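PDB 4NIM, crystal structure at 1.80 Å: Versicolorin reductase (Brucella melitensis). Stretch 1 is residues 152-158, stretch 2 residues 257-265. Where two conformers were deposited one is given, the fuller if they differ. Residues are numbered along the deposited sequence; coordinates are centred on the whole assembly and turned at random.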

ATOM      1  N   SER A 152       5.803  -0.169  -1.163  1.00 15.78           N
ATOM      2  CA  SER A 152       6.761  -1.154  -1.593  1.00 15.91           C
ATOM      3  C   SER A 152       7.916  -1.136  -0.580  1.00 17.08           C
ATOM      4  O   SER A 152       7.702  -0.816   0.583  1.00 17.64           O
ATOM      5  N   SER A 153       9.103  -1.603  -0.985  1.00 17.24           N
ATOM      6  CA  SER A 153      10.173  -1.843  -0.033  1.00 17.32           C
ATOM      7  C   SER A 153      11.510  -1.321  -0.506  1.00 17.22           C
ATOM      8  O   SER A 153      11.779  -1.266  -1.710  1.00 17.12           O
ATOM      9  N   MET A 154      12.425  -1.066   0.432  1.00 16.97           N
ATOM     10  CA  MET A 154      13.823  -0.792   0.080  1.00 16.86           C
ATOM     11  C   MET A 154      14.489  -2.019  -0.511  1.00 16.49           C
ATOM     12  O   MET A 154      15.555  -1.946  -1.084  1.00 17.24           O
ATOM     13  N   SER A 155      13.865  -3.184  -0.321  1.00 16.99           N
ATOM     14  CA  SER A 155      14.336  -4.431  -0.875  1.00 17.32           C
ATOM     15  C   SER A 155      14.031  -4.655  -2.364  1.00 17.74           C
ATOM     16  O   SER A 155      14.516  -5.644  -2.979  1.00 18.85           O
ATOM     17  N   SER A 156      13.327  -3.704  -2.992  1.00 17.15           N
ATOM     18  CA  SER A 156      12.756  -3.940  -4.293  1.00 17.16           C
ATOM     19  C   SER A 156      13.746  -3.918  -5.452  1.00 17.12           C
ATOM     20  O   SER A 156      13.393  -4.299  -6.559  1.00 17.90           O
ATOM     21  N   MET A 157      14.965  -3.425  -5.233  0.50 17.72           N
ATOM     22  CA  MET A 157      15.943  -3.458  -6.293  0.50 18.32           C
ATOM     23  C   MET A 157      16.659  -4.813  -6.379  0.50 18.12           C
ATOM     24  O   MET A 157      17.052  -5.226  -7.445  0.50 18.64           O
ATOM     25  N   GLY A 158      16.868  -5.478  -5.247  1.00 18.28           N
ATOM     26  CA  GLY A 158      17.611  -6.718  -5.214  1.00 17.67           C
ATOM     27  C   GLY A 158      17.399  -7.294  -3.832  1.00 17.46           C
ATOM     28  O   GLY A 158      16.718  -8.298  -3.678  1.00 17.24           O
ATOM     29  N   VAL A 257       9.646   6.482  -4.382  1.00 17.09           N
ATOM     30  CA  VAL A 257      10.176   7.332  -3.344  1.00 16.65           C
ATOM     31  C   VAL A 257      10.726   6.455  -2.207  1.00 16.50           C
ATOM     32  O   VAL A 257       9.970   5.814  -1.441  1.00 16.02           O
ATOM     33  N   ASN A 258      12.024   6.440  -2.079  1.00 16.34           N
ATOM     34  CA  ASN A 258      12.686   5.651  -1.029  1.00 17.21           C
ATOM     35  C   ASN A 258      12.504   6.321   0.308  1.00 17.60           C
ATOM     36  O   ASN A 258      12.766   7.508   0.454  1.00 18.65           O
ATOM     37  N   PHE A 259      12.130   5.540   1.298  1.00 17.59           N
ATOM     38  CA  PHE A 259      11.848   6.051   2.621  1.00 18.17           C
ATOM     39  C   PHE A 259      12.504   5.165   3.644  1.00 17.34           C
ATOM     40  O   PHE A 259      11.908   4.212   4.101  1.00 17.50           O
ATOM     41  N   ASP A 260      13.698   5.536   4.076  1.00 17.25           N
ATOM     42  CA  ASP A 260      14.500   4.674   4.968  1.00 17.27           C
ATOM     43  C   ASP A 260      15.796   5.391   5.307  1.00 17.25           C
ATOM     44  O   ASP A 260      16.207   6.301   4.564  1.00 16.71           O
ATOM     45  N   GLN A 261      16.441   4.956   6.386  1.00 17.45           N
ATOM     46  CA  GLN A 261      17.792   5.398   6.709  1.00 18.70           C
ATOM     47  C   GLN A 261      18.872   4.501   6.002  1.00 17.42           C
ATOM     48  O   GLN A 261      19.782   3.971   6.607  1.00 17.45           O
ATOM     49  N   SER A 262      18.734   4.414   4.714  1.00 16.09           N
ATOM     50  CA  SER A 262      19.675   3.721   3.825  1.00 15.92           C
ATOM     51  C   SER A 262      19.433   4.299   2.432  1.00 15.58           C
ATOM     52  O   SER A 262      18.418   4.982   2.202  1.00 15.99           O
ATOM     53  N   VAL A 263      20.354   4.014   1.508  1.00 15.25           N
ATOM     54  CA  VAL A 263      20.390   4.699   0.237  1.00 14.89           C
ATOM     55  C   VAL A 263      20.876   3.689  -0.807  1.00 15.05           C
ATOM     56  O   VAL A 263      21.967   3.165  -0.692  1.00 14.94           O
ATOM     57  N   TRP A 264      20.042   3.370  -1.787  1.00 14.94           N
ATOM     58  CA  TRP A 264      20.440   2.434  -2.830  1.00 15.18           C
ATOM     59  C   TRP A 264      21.737   2.845  -3.504  1.00 15.39           C
ATOM     60  O   TRP A 264      21.914   4.010  -3.895  1.00 15.31           O
ATOM     61  N   GLY A 265      22.637   1.875  -3.670  1.00 15.52           N
ATOM     62  CA  GLY A 265      23.890   2.058  -4.341  1.00 15.44           C
ATOM     63  C   GLY A 265      24.937   2.857  -3.585  1.00 15.52           C
ATOM     64  O   GLY A 265      25.925   3.247  -4.173  1.00 15.87           O
TER

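This is a small, mostly apolar contact in which two methionines of the first stretch enclose the indole of Trp264, pinned by one good hydrogen bond. The two stretches together bury 403 Å², and Met154 and Trp264 supply most of it.

Trp264 points its CA-to-CB bond toward the first stretch, with chi1 in m (-76°) and chi2 at -12°. This sets its ring between Met154 and Met157. The indole nitrogen NE1 of Trp264 donates to the backbone O of Met154 at 2.8 Å, with an angle of 158°, so the polar atom of the ring is satisfied.

Met154 leaves its backbone sideways, but its end, in the m, m, m rotamer, comes nearer the second stretch. Met154 CE lies over one face of the Trp264 indole, 4.1 Å from the centroid of its five-membered ring. Met157 covers the opposite face. It points toward the second stretch, with chi angles t, t, m in the conformer given. Met157 CB sits 4.1 Å from the centroid of the Trp264 six-membered ring, close to the ring normal, and Met157 CE reaches Trp264 CE3 at 3.3 Å.

The ring edge meets polar atoms. Ser156, rotamer p, brings OG to 3.3 Å from Trp264 CH2; this OG is hydrogen-bonded elsewhere in the structure. Ser153 O lies 4.0 Å from Trp264 CZ2.

Met154 also reaches beyond the indole. Met154 SD accepts a weak hydrogen bond from Asn258 ND2 at 3.2 Å. Asn258, chi1 m, starts sideways and brings its amide end nearer. Met154 CG packs on Asp260 CB at 3.4 Å, and Met154 CE meets Ser262 OG at 3.4 Å.

Asp260 (t) and Ser262 (p) both point toward the first stretch. They are joined to each other: Ser262 OG donates to Asp260 OD2 at 2.6 Å.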

ATOM      1  CB  SER A 152       7.240  -0.855  -3.004  1.00 15.56           C
ATOM      2  OG  SER A 152       8.085  -1.879  -3.484  1.00 15.49           O
ATOM      3  CB  SER A 153      10.241  -3.364   0.214  1.00 17.32           C
ATOM      4  OG  SER A 153      11.304  -3.717   1.075  1.00 17.18           O
ATOM      5  CB  MET A 154      14.643  -0.312   1.292  1.00 17.35           C
ATOM      6  CG  MET A 154      14.249   1.077   1.740  1.00 17.60           C
ATOM      7  SD  MET A 154      14.534   2.417   0.543  1.00 17.75           S
ATOM      8  CE  MET A 154      16.288   2.500   0.443  1.00 18.35           C
ATOM      9  CB  SER A 155      13.722  -5.588  -0.057  1.00 18.27           C
ATOM     10  OG  SER A 155      14.145  -5.578   1.265  1.00 19.11           O
ATOM     11  CB  SER A 156      11.655  -2.924  -4.533  1.00 16.52           C
ATOM     12  OG  SER A 156      12.176  -1.654  -4.760  1.00 17.12           O
ATOM     13  CB  MET A 157      16.960  -2.329  -6.126  0.50 19.24           C
ATOM     14  CG  MET A 157      18.119  -2.457  -7.064  0.50 19.77           C
ATOM     15  SD  MET A 157      19.136  -0.962  -7.029  0.50 21.90           S
ATOM     16  CE  MET A 157      17.992   0.290  -7.551  0.50 22.47           C
ATOM     17  CB  VAL A 257       9.061   8.243  -2.815  1.00 16.66           C
ATOM     18  CG1 VAL A 257       9.580   9.205  -1.769  1.00 17.09           C
ATOM     19  CG2 VAL A 257       8.372   8.971  -3.991  1.00 16.95           C
ATOM     20  CB  ASN A 258      14.148   5.496  -1.314  1.00 17.86           C
ATOM     21  CG  ASN A 258      14.410   4.722  -2.577  1.00 18.52           C
ATOM     22  OD1 ASN A 258      14.675   5.301  -3.651  1.00 21.63           O
ATOM     23  ND2 ASN A 258      14.220   3.453  -2.508  1.00 20.15           N
ATOM     24  CB  PHE A 259      10.354   6.122   2.858  1.00 19.35           C
ATOM     25  CG  PHE A 259       9.968   6.943   4.056  1.00 20.37           C
ATOM     26  CD1 PHE A 259       9.938   6.371   5.324  1.00 22.69           C
ATOM     27  CD2 PHE A 259       9.688   8.287   3.935  1.00 22.30           C
ATOM     28  CE1 PHE A 259       9.600   7.120   6.461  1.00 23.42           C
ATOM     29  CE2 PHE A 259       9.325   9.052   5.058  1.00 22.72           C
ATOM     30  CZ  PHE A 259       9.326   8.471   6.322  1.00 23.96           C
ATOM     31  CB  ASP A 260      14.875   3.310   4.265  1.00 17.61           C
ATOM     32  CG  ASP A 260      15.432   2.273   5.244  1.00 18.65           C
ATOM     33  OD1 ASP A 260      14.979   2.243   6.400  1.00 19.71           O
ATOM     34  OD2 ASP A 260      16.343   1.496   4.875  1.00 19.30           O
ATOM     35  CB  GLN A 261      17.987   5.482   8.196  1.00 21.25           C
ATOM     36  CG  GLN A 261      17.144   6.638   8.745  1.00 23.90           C
ATOM     37  CD  GLN A 261      17.350   6.921  10.200  1.00 27.20           C
ATOM     38  OE1 GLN A 261      17.414   5.979  10.998  1.00 29.94           O
ATOM     39  NE2 GLN A 261      17.424   8.237  10.577  1.00 28.46           N
ATOM     40  CB  SER A 262      19.462   2.231   3.854  1.00 15.79           C
ATOM     41  OG  SER A 262      18.279   1.804   3.138  1.00 15.85           O
ATOM     42  CB  VAL A 263      21.350   5.925   0.300  1.00 15.12           C
ATOM     43  CG1 VAL A 263      21.421   6.558  -1.096  1.00 15.23           C
ATOM     44  CG2 VAL A 263      20.830   6.981   1.317  1.00 15.51           C
ATOM     45  CB  TRP A 264      19.327   2.348  -3.884  1.00 15.27           C
ATOM     46  CG  TRP A 264      18.152   1.554  -3.483  1.00 15.56           C
ATOM     47  CD1 TRP A 264      18.045   0.727  -2.412  1.00 15.89           C
ATOM     48  CD2 TRP A 264      16.909   1.486  -4.177  1.00 15.91           C
ATOM     49  NE1 TRP A 264      16.815   0.120  -2.406  1.00 16.02           N
ATOM     50  CE2 TRP A 264      16.085   0.588  -3.470  1.00 16.17           C
ATOM     51  CE3 TRP A 264      16.392   2.127  -5.307  1.00 16.97           C
ATOM     52  CZ2 TRP A 264      14.776   0.292  -3.868  1.00 16.79           C
ATOM     53  CZ3 TRP A 264      15.035   1.842  -5.705  1.00 16.94           C
ATOM     54  CH2 TRP A 264      14.267   0.910  -4.994  1.00 16.87           C
TER